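Carbohydrate kinase, FGGY (Rhodospirillum rubrum, PDB 3IFR) probably phosphorylates D-xylulose with ATP as donor, as a sugar kinase of the FGGY family. Local coordinates at residues S41-H44 with A48-D51; V98-I103 with R148-V153; G108-E113 with V134-V139; T17-I22 with W56-A61. All blocks are in the same frame, centred on the assembly; numbering follows the deposited sequence.

Interaction 1 of 4, residues S41-H44 with A48-D51; sequences SSPH and AEED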
# COMPACT_ATOMS: atom_id res chain seq x y z
N SER A 41 -4.27 6.67 -17.39
CA SER A 41 -5.32 6.74 -18.40
C SER A 41 -6.50 5.86 -18.04
O SER A 41 -6.34 4.86 -17.33
CB SER A 41 -4.80 6.31 -19.78
OG SER A 41 -3.63 7.02 -20.12
N SER A 42 -7.67 6.21 -18.56
CA SER A 42 -8.79 5.28 -18.55
C SER A 42 -9.59 5.45 -19.82
O SER A 42 -10.41 6.37 -19.95
CB SER A 42 -9.65 5.40 -17.30
OG SER A 42 -10.29 6.63 -17.29
N PRO A 43 -9.31 4.58 -20.79
CA PRO A 43 -9.91 4.54 -22.11
C PRO A 43 -11.39 4.18 -22.02
O PRO A 43 -12.17 4.63 -22.85
CB PRO A 43 -9.11 3.44 -22.82
CG PRO A 43 -7.77 3.38 -22.03
CD PRO A 43 -8.26 3.55 -20.62
N HIS A 44 -11.79 3.43 -21.00
CA HIS A 44 -13.23 3.22 -20.76
C HIS A 44 -13.49 3.24 -19.29
O HIS A 44 -12.55 3.09 -18.52
CB HIS A 44 -13.70 1.90 -21.34
CG HIS A 44 -13.39 1.74 -22.78
ND1 HIS A 44 -12.42 0.88 -23.25
CD2 HIS A 44 -13.90 2.36 -23.88
CE1 HIS A 44 -12.36 0.96 -24.57
NE2 HIS A 44 -13.26 1.85 -24.97
N ALA A 48 -7.97 1.43 -15.72
CA ALA A 48 -6.81 2.18 -15.19
C ALA A 48 -5.55 1.66 -15.84
O ALA A 48 -5.12 0.52 -15.58
CB ALA A 48 -6.70 2.05 -13.69
N GLU A 49 -4.95 2.48 -16.70
CA GLU A 49 -3.82 2.00 -17.48
C GLU A 49 -2.66 2.96 -17.41
O GLU A 49 -2.87 4.16 -17.26
CB GLU A 49 -4.22 1.79 -18.95
CG GLU A 49 -5.32 0.75 -19.11
CD GLU A 49 -5.48 0.21 -20.52
OE1 GLU A 49 -5.23 0.93 -21.51
OE2 GLU A 49 -5.90 -0.96 -20.63
N GLU A 50 -1.43 2.43 -17.52
CA GLU A 50 -0.27 3.29 -17.73
C GLU A 50 0.67 2.81 -18.84
O GLU A 50 0.60 1.69 -19.32
CB GLU A 50 0.47 3.63 -16.43
CG GLU A 50 -0.48 3.95 -15.27
CD GLU A 50 0.15 4.73 -14.10
OE1 GLU A 50 1.36 4.55 -13.82
OE2 GLU A 50 -0.57 5.53 -13.46
N ASP A 51 1.53 3.71 -19.26
CA ASP A 51 2.43 3.46 -20.34
C ASP A 51 3.77 3.13 -19.75
O ASP A 51 4.42 4.02 -19.18
CB ASP A 51 2.54 4.75 -21.14
CG ASP A 51 3.42 4.61 -22.36
OD1 ASP A 51 3.99 3.50 -22.54
OD2 ASP A 51 3.55 5.61 -23.13

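Interaction 2 of 4, residues V98-I103 with R148-V153; sequences VLRPSI and RHEPAV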
# COMPACT_ATOMS: atom_id res chain seq x y z
N VAL A 98 6.73 -4.19 -25.07
CA VAL A 98 5.42 -4.04 -24.43
C VAL A 98 4.22 -4.36 -25.38
O VAL A 98 4.07 -3.77 -26.43
CB VAL A 98 5.31 -2.61 -23.82
CG1 VAL A 98 3.92 -2.35 -23.21
CG2 VAL A 98 6.37 -2.43 -22.81
N LEU A 99 3.37 -5.29 -24.98
CA LEU A 99 2.23 -5.64 -25.83
C LEU A 99 1.09 -4.61 -25.79
O LEU A 99 0.53 -4.25 -26.82
CB LEU A 99 1.74 -7.05 -25.50
CG LEU A 99 2.76 -8.12 -25.94
CD1 LEU A 99 2.67 -9.42 -25.16
CD2 LEU A 99 2.70 -8.39 -27.42
N ARG A 100 0.75 -4.10 -24.62
CA ARG A 100 -0.38 -3.19 -24.52
C ARG A 100 -0.12 -2.38 -23.28
O ARG A 100 0.79 -2.70 -22.53
CB ARG A 100 -1.68 -3.97 -24.31
CG ARG A 100 -1.73 -4.61 -22.92
CD ARG A 100 -3.02 -5.39 -22.59
NE ARG A 100 -4.25 -4.75 -23.04
CZ ARG A 100 -4.75 -3.61 -22.58
NH1 ARG A 100 -5.91 -3.16 -23.05
NH2 ARG A 100 -4.13 -2.90 -21.64
N PRO A 101 -0.91 -1.34 -23.05
CA PRO A 101 -0.65 -0.52 -21.86
C PRO A 101 -0.78 -1.37 -20.59
O PRO A 101 -1.51 -2.36 -20.59
CB PRO A 101 -1.75 0.54 -21.93
CG PRO A 101 -2.10 0.61 -23.43
CD PRO A 101 -1.95 -0.78 -23.93
N SER A 102 -0.03 -0.99 -19.56
CA SER A 102 -0.10 -1.64 -18.26
C SER A 102 -1.48 -1.44 -17.65
O SER A 102 -2.00 -0.32 -17.64
CB SER A 102 0.95 -1.06 -17.32
OG SER A 102 0.67 -1.37 -15.97
N ILE A 103 -2.03 -2.52 -17.11
CA ILE A 103 -3.27 -2.46 -16.34
C ILE A 103 -2.91 -2.34 -14.86
O ILE A 103 -2.28 -3.24 -14.29
CB ILE A 103 -4.19 -3.71 -16.61
CG1 ILE A 103 -4.39 -3.93 -18.12
CG2 ILE A 103 -5.52 -3.53 -15.93
CD1 ILE A 103 -5.04 -5.30 -18.53
N ARG A 148 -9.64 -13.51 -23.09
CA ARG A 148 -10.94 -13.51 -23.72
C ARG A 148 -11.18 -12.25 -24.57
O ARG A 148 -11.90 -12.32 -25.55
CB ARG A 148 -12.09 -13.77 -22.72
CG ARG A 148 -12.93 -12.58 -22.38
CD ARG A 148 -14.42 -12.88 -22.24
NE ARG A 148 -14.73 -14.24 -21.79
CZ ARG A 148 -14.67 -14.67 -20.53
NH1 ARG A 148 -14.29 -13.86 -19.54
NH2 ARG A 148 -14.98 -15.93 -20.26
N HIS A 149 -10.61 -11.12 -24.19
CA HIS A 149 -10.87 -9.88 -24.91
C HIS A 149 -9.82 -9.55 -25.94
O HIS A 149 -10.10 -8.84 -26.89
CB HIS A 149 -11.04 -8.69 -23.95
CG HIS A 149 -12.35 -8.70 -23.23
ND1 HIS A 149 -12.63 -9.61 -22.23
CD2 HIS A 149 -13.46 -7.96 -23.38
CE1 HIS A 149 -13.86 -9.41 -21.80
NE2 HIS A 149 -14.39 -8.42 -22.49
N GLU A 150 -8.59 -10.00 -25.72
CA GLU A 150 -7.51 -9.64 -26.63
C GLU A 150 -6.66 -10.89 -26.88
O GLU A 150 -5.49 -10.93 -26.49
CB GLU A 150 -6.68 -8.48 -26.06
CG GLU A 150 -7.49 -7.17 -25.93
CD GLU A 150 -6.73 -6.03 -25.26
OE1 GLU A 150 -7.35 -5.00 -24.90
OE2 GLU A 150 -5.50 -6.15 -25.10
N PRO A 151 -7.26 -11.92 -27.51
CA PRO A 151 -6.56 -13.20 -27.64
C PRO A 151 -5.22 -13.00 -28.34
O PRO A 151 -4.30 -13.74 -28.11
CB PRO A 151 -7.47 -14.06 -28.53
CG PRO A 151 -8.59 -13.18 -28.98
CD PRO A 151 -8.49 -11.83 -28.31
N ALA A 152 -5.12 -12.01 -29.22
CA ALA A 152 -3.86 -11.82 -29.94
C ALA A 152 -2.77 -11.31 -29.01
O ALA A 152 -1.61 -11.76 -29.07
CB ALA A 152 -4.04 -10.88 -31.14
N VAL A 153 -3.12 -10.37 -28.13
CA VAL A 153 -2.18 -10.00 -27.08
C VAL A 153 -1.81 -11.25 -26.30
O VAL A 153 -0.63 -11.57 -26.13
CB VAL A 153 -2.74 -8.93 -26.16
CG1 VAL A 153 -1.75 -8.61 -25.04
CG2 VAL A 153 -3.01 -7.66 -26.99

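Interaction 3 of 4, residues G108-E113 with V134-V139; sequences GRCGDE and VTQQLV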
# COMPACT_ATOMS: atom_id res chain seq x y z
N GLY A 108 -10.78 -1.86 -12.88
CA GLY A 108 -12.01 -2.57 -12.57
C GLY A 108 -12.65 -3.35 -13.71
O GLY A 108 -13.83 -3.67 -13.66
N ARG A 109 -11.87 -3.72 -14.72
CA ARG A 109 -12.50 -4.30 -15.90
C ARG A 109 -12.82 -5.77 -15.81
O ARG A 109 -13.55 -6.28 -16.64
CB ARG A 109 -11.66 -4.06 -17.17
CG ARG A 109 -10.62 -5.12 -17.44
CD ARG A 109 -9.69 -4.73 -18.55
NE ARG A 109 -8.99 -3.51 -18.22
CZ ARG A 109 -8.14 -2.89 -19.04
NH1 ARG A 109 -7.93 -3.38 -20.26
NH2 ARG A 109 -7.52 -1.78 -18.64
N CYS A 110 -12.29 -6.49 -14.82
CA CYS A 110 -12.41 -7.94 -14.88
C CYS A 110 -13.32 -8.66 -13.83
O CYS A 110 -12.97 -9.71 -13.29
CB CYS A 110 -11.02 -8.56 -14.99
SG CYS A 110 -9.98 -8.36 -13.58
N GLY A 111 -14.49 -8.09 -13.60
CA GLY A 111 -15.49 -8.71 -12.74
C GLY A 111 -15.96 -10.07 -13.21
O GLY A 111 -16.03 -10.99 -12.43
N ASP A 112 -16.31 -10.21 -14.47
CA ASP A 112 -16.70 -11.53 -14.97
C ASP A 112 -15.61 -12.58 -14.70
O ASP A 112 -15.91 -13.69 -14.29
CB ASP A 112 -16.99 -11.49 -16.47
CG ASP A 112 -18.07 -10.48 -16.86
OD1 ASP A 112 -18.88 -10.10 -15.99
OD2 ASP A 112 -18.09 -10.06 -18.04
N GLU A 113 -14.35 -12.28 -14.97
CA GLU A 113 -13.42 -13.38 -14.82
C GLU A 113 -13.28 -13.77 -13.35
O GLU A 113 -13.06 -14.95 -13.01
CB GLU A 113 -12.07 -13.14 -15.51
CG GLU A 113 -11.85 -11.73 -15.96
CD GLU A 113 -12.86 -11.27 -16.97
OE1 GLU A 113 -12.99 -11.93 -18.05
OE2 GLU A 113 -13.53 -10.25 -16.67
N VAL A 134 -9.49 -14.24 -4.02
CA VAL A 134 -9.87 -14.22 -5.40
C VAL A 134 -10.53 -12.89 -5.73
O VAL A 134 -11.68 -12.66 -5.41
CB VAL A 134 -10.81 -15.31 -5.71
CG1 VAL A 134 -11.15 -15.24 -7.19
CG2 VAL A 134 -10.15 -16.64 -5.40
N THR A 135 -9.77 -12.00 -6.35
CA THR A 135 -10.27 -10.65 -6.61
C THR A 135 -9.74 -10.15 -7.96
O THR A 135 -8.89 -10.81 -8.58
CB THR A 135 -9.92 -9.63 -5.44
OG1 THR A 135 -8.55 -9.18 -5.53
CG2 THR A 135 -10.15 -10.24 -4.05
N GLN A 136 -10.26 -9.01 -8.42
CA GLN A 136 -9.74 -8.38 -9.63
C GLN A 136 -8.30 -7.93 -9.48
O GLN A 136 -7.68 -7.56 -10.44
CB GLN A 136 -10.57 -7.16 -10.03
CG GLN A 136 -12.00 -7.46 -10.38
CD GLN A 136 -12.68 -6.29 -11.09
OE1 GLN A 136 -13.81 -5.91 -10.74
NE2 GLN A 136 -11.98 -5.71 -12.09
N GLN A 137 -7.74 -7.95 -8.28
CA GLN A 137 -6.36 -7.52 -8.17
C GLN A 137 -5.37 -8.63 -8.57
O GLN A 137 -4.22 -8.36 -8.89
CB GLN A 137 -6.12 -7.04 -6.78
CG GLN A 137 -5.43 -5.74 -6.73
CD GLN A 137 -6.11 -4.81 -5.75
OE1 GLN A 137 -7.08 -4.12 -6.12
NE2 GLN A 137 -5.63 -4.79 -4.50
N LEU A 138 -5.84 -9.87 -8.56
CA LEU A 138 -4.99 -10.97 -9.02
C LEU A 138 -4.57 -10.75 -10.48
O LEU A 138 -5.42 -10.52 -11.37
CB LEU A 138 -5.70 -12.31 -8.94
CG LEU A 138 -6.17 -12.77 -7.58
CD1 LEU A 138 -6.95 -14.08 -7.73
CD2 LEU A 138 -4.97 -12.91 -6.63
N VAL A 139 -3.27 -10.79 -10.71
CA VAL A 139 -2.72 -10.87 -12.06
C VAL A 139 -3.50 -11.91 -12.91
O VAL A 139 -3.84 -11.66 -14.07
CB VAL A 139 -1.26 -11.25 -11.98
CG1 VAL A 139 -0.69 -11.55 -13.40
CG2 VAL A 139 -0.51 -10.11 -11.29

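Interaction 4 of 4, residues T17-I22 with W56-A61; sequences TSTIAI and WDNARA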
# COMPACT_ATOMS: atom_id res chain seq x y z
N THR A 17 0.76 8.28 -9.74
CA THR A 17 0.68 9.56 -10.44
C THR A 17 2.02 10.30 -10.45
O THR A 17 2.14 11.43 -10.93
CB THR A 17 -0.41 10.47 -9.87
OG1 THR A 17 -0.05 10.82 -8.54
CG2 THR A 17 -1.79 9.77 -9.89
N SER A 18 3.06 9.62 -9.96
CA SER A 18 4.33 10.26 -9.79
C SER A 18 5.57 9.30 -9.73
O SER A 18 5.50 8.26 -9.09
CB SER A 18 4.21 11.05 -8.52
OG SER A 18 5.21 11.99 -8.51
N THR A 19 6.67 9.65 -10.39
CA THR A 19 7.89 8.87 -10.33
C THR A 19 8.91 9.67 -9.55
O THR A 19 9.24 10.78 -9.92
CB THR A 19 8.51 8.57 -11.72
OG1 THR A 19 7.59 7.85 -12.52
CG2 THR A 19 9.78 7.74 -11.57
N ILE A 20 9.41 9.11 -8.46
CA ILE A 20 10.18 9.87 -7.48
C ILE A 20 11.44 9.12 -7.21
O ILE A 20 11.39 7.91 -7.05
CB ILE A 20 9.40 9.98 -6.19
CG1 ILE A 20 8.12 10.79 -6.42
CG2 ILE A 20 10.25 10.65 -5.11
CD1 ILE A 20 7.11 10.68 -5.26
N ALA A 21 12.57 9.82 -7.20
CA ALA A 21 13.84 9.21 -6.83
C ALA A 21 14.53 10.06 -5.78
O ALA A 21 14.47 11.30 -5.84
CB ALA A 21 14.77 9.09 -8.02
N ILE A 22 15.24 9.41 -4.87
CA ILE A 22 16.01 10.11 -3.85
C ILE A 22 17.43 9.59 -3.70
O ILE A 22 17.71 8.39 -3.94
CB ILE A 22 15.33 10.02 -2.48
CG1 ILE A 22 15.42 8.58 -1.99
CG2 ILE A 22 13.87 10.49 -2.59
CD1 ILE A 22 14.58 8.30 -0.74
N TRP A 56 9.72 4.48 -17.64
CA TRP A 56 11.15 4.35 -17.95
C TRP A 56 11.75 5.70 -18.27
O TRP A 56 12.84 6.03 -17.84
CB TRP A 56 11.37 3.40 -19.12
CG TRP A 56 12.79 3.31 -19.52
CD1 TRP A 56 13.31 3.62 -20.74
CD2 TRP A 56 13.92 2.95 -18.70
NE1 TRP A 56 14.67 3.43 -20.74
CE2 TRP A 56 15.07 3.03 -19.50
CE3 TRP A 56 14.06 2.55 -17.36
CZ2 TRP A 56 16.36 2.70 -19.03
CZ3 TRP A 56 15.35 2.23 -16.89
CH2 TRP A 56 16.48 2.31 -17.74
N ASP A 57 11.00 6.48 -19.03
CA ASP A 57 11.41 7.85 -19.30
C ASP A 57 11.44 8.70 -18.06
O ASP A 57 12.39 9.44 -17.85
CB ASP A 57 10.53 8.49 -20.34
CG ASP A 57 11.35 9.08 -21.42
OD1 ASP A 57 11.41 10.33 -21.48
OD2 ASP A 57 11.99 8.26 -22.15
N ASN A 58 10.37 8.64 -17.26
CA ASN A 58 10.39 9.25 -15.92
C ASN A 58 11.62 8.79 -15.14
O ASN A 58 12.38 9.62 -14.63
CB ASN A 58 9.12 8.92 -15.14
CG ASN A 58 7.92 9.81 -15.48
OD1 ASN A 58 6.88 9.71 -14.82
ND2 ASN A 58 8.04 10.67 -16.48
N ALA A 59 11.88 7.48 -15.10
CA ALA A 59 13.01 6.99 -14.27
C ALA A 59 14.38 7.53 -14.73
O ALA A 59 15.19 7.90 -13.92
CB ALA A 59 13.03 5.46 -14.20
N ARG A 60 14.65 7.51 -16.03
CA ARG A 60 15.85 8.10 -16.57
C ARG A 60 15.99 9.53 -16.17
O ARG A 60 17.05 9.93 -15.77
CB ARG A 60 15.79 8.06 -18.10
CG ARG A 60 16.07 6.69 -18.68
CD ARG A 60 15.81 6.69 -20.12
NE ARG A 60 16.85 7.45 -20.81
CZ ARG A 60 16.69 8.05 -21.99
NH1 ARG A 60 15.52 8.00 -22.62
NH2 ARG A 60 17.71 8.72 -22.52
N ALA A 61 14.92 10.31 -16.30
CA ALA A 61 14.98 11.76 -16.01
C ALA A 61 15.34 12.09 -14.56
O ALA A 61 16.16 12.98 -14.26
CB ALA A 61 13.65 12.42 -16.34

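Interaction 1 of 4, residues S41-H44 with A48-D51
The carboxylate of Glu49 meets Pro43 through one oxygen. OE1 of Glu49 lies 3.6 Å from CG of Pro43, at the corner of the proline ring. The other oxygen, OE2, is taken by Arg109 and Arg100 in salt bridges, so the strongest polar bonds of this acid lie outside the two segments. The imidazole of His44 belongs to the same loop. CB of Pro43 sits 4.2 Å above one face of the His44 ring, offset toward its rim, and Trp47 meets this ring edge-to-face.

The link between 41-44 and 48-51 is mainly made by backbone. Ser41 and Glu49 form a single antiparallel hydrogen-bonded pair. N of Ser41 donates to O of Glu49 at 2.9 Å. N of Glu49 returns a bond to O of Ser41 at 2.8 Å. Both are fairly straight, at 161°. CA of Ala48 adds a C-H...O contact to O of Ser41 at 3.5 Å. Glu49 holds CG beside its backbone N (chi1 -61°), and the extended chain beyond carries the carboxylate to Pro43. The bridge closes the neck of a short surface loop.

Residues 49-50 form a short strand that runs antiparallel to strand 102-103. On that side Glu50 bonds to Ser102 of the strand and Ala48 to Gln104 just beyond it, both through backbone, while Glu49 turns its backbone to Ser41. The segment thus has a partner on either edge. Asp51 caps helix 52-70, with OD1 bound to N of Ala53. The bridge ties the loop after strand 29-37 to the short strand that leads into this helix.

Interaction 2 of 4, residues V98-I103 with R148-V153
Arg100 sets CG between its backbone N and carbonyl carbon (chi1 70°), and a bend at chi3 (-41°) then brings its guanidinium side-on to Glu150. The acid reaches out with an extended chain. The two side chains cross at about a right angle, yet their flat ends are nearly coplanar, 22° apart.

The grip is two-pronged. NE of Arg100 donates to OE2 of Glu150 at 2.8 Å, and NH1 of Arg100 donates to OE1 of Glu150 at 3.0 Å. Both bonds are almost straight, and each oxygen is met on its syn side. Both acceptors lie close to the guanidinium plane. The remaining nitrogen, NH2 of Arg100, which also serves Glu49, turns back to O of Pro101 at 2.9 Å, a more bent bond.

Beside the charges is a small apolar patch. CB of Leu99 touches CG1 of Val153 at 3.9 Å. CD of Arg100 lies 4.2 Å from the same CG1 of Val153. Leu91 of strand 90-92 borders this patch. Glu150 stands at the break between helices 139-149 and 151-155, as the N-cap residue of the second, so the contact ties this break to the approach to strand 102-103.

Two acids and a carbonyl hold the guanidinium from several sides. This should fix its rotation, and it probably favours the ionised form of Glu150. The two acids probably also offset the nearby like charge of Arg109.

Interaction 3 of 4, residues G108-E113 with V134-V139
The amide end of Gln136 lies against the backbone of residues 108-111. CD of Gln136 is 3.6 Å from N of Gly111, and CG of Gln136 is 3.8 Å from O of Cys110. The thiol adds a side contact, with SG of Cys110 3.8 Å from CB of Gln136. NE2 of Gln136 is modelled 2.9 Å from N of Cys110. Both are donors, so this is no hydrogen bond, and the fine placement of the amide is doubtful. The side chain gets there with CG beside the backbone N (chi1 -63°) and an extended chain beyond it. Cut back to an alanine, the residue would keep the CB that meets the thiol, but would probably leave a gap over the 108-111 backbone where CG and the amide now lie.

Gln136 is held in a type I beta turn from Thr135 to Leu138. OG1 of Thr135 accepts from N of Gln137 at 3.1 Å, an ST turn. The turn leads into helix 139-149, with Leu138 at its N-cap position. Cys110 has the same position before helix 111-120, so two helix starts meet here.

Further out, O of Gln136 accepts from Lys142. Cys110 packs on Ala141 and Trp145 of helix 139-149, and Val114 of helix 111-120 touches the side chain of Gln136.

Interaction 4 of 4, residues T17-I22 with W56-A61
Thr19 packs against CB of Asn58, where strand 18-25 lies under helix 52-70. CB of Thr19 is 3.5 Å from CB of Asn58. The threonine has OG1 beside its backbone N (chi1 -60°), which places CG2 anti to that N. Both branches therefore reach the helix. OG1 of Thr19 comes to 3.2 Å from CB of Asn58. CG2 of Thr19 lies 3.8 Å from CB of Asn58 and 4.1 Å from N of Ala59.

Asn58 also keeps CG beside its backbone N (chi1 -82°), and the two side chains cross at a slant. The hydroxyl of Thr19 has a weak hydrogen bond with that of Thr38. Leu12 of strand 8-14 touches both Thr19 and Ala59 and extends the buried layer. A glycine in place of Thr19 would probably open a gap beneath Asn58 and Ala59 and leave the Thr38 hydroxyl without this weak partner.

Helix 52-70 packs on the part of the mixed sheet made by strands 29-37, 18-25 and 8-14 and leads on to strand 77-84. Three antiparallel strands, a helix and a strand parallel to the first make up the opening beta-beta-beta-alpha-beta part of the actin-like ATPase fold. In that superfamily, the turn just before strand 18-25 probably corresponds to the phosphate-1 loop.

From the N terminus, interaction 4 opens first, on strand 18-25, and closes on helix 52-70. Interaction 1 lies wholly within that loop and closes a much shorter one, between strand 29-37 and the helix. Interaction 2 opens later, at 98-103, and closes at 148-153. Interaction 3 falls inside its span, joining the starts of helices 111-120 and 139-149. The two nested pairs follow in series and do not cross. Strands 49-50 and 102-103 pair between interactions 1 and 2. The side chain of Glu49 links interaction 1 to both interactions 2 and 3, and Arg148 to Glu113 joins those two. Interaction 4 joins helix 52-70 to the six-stranded sheet of the N-terminal domain, without touching this cluster.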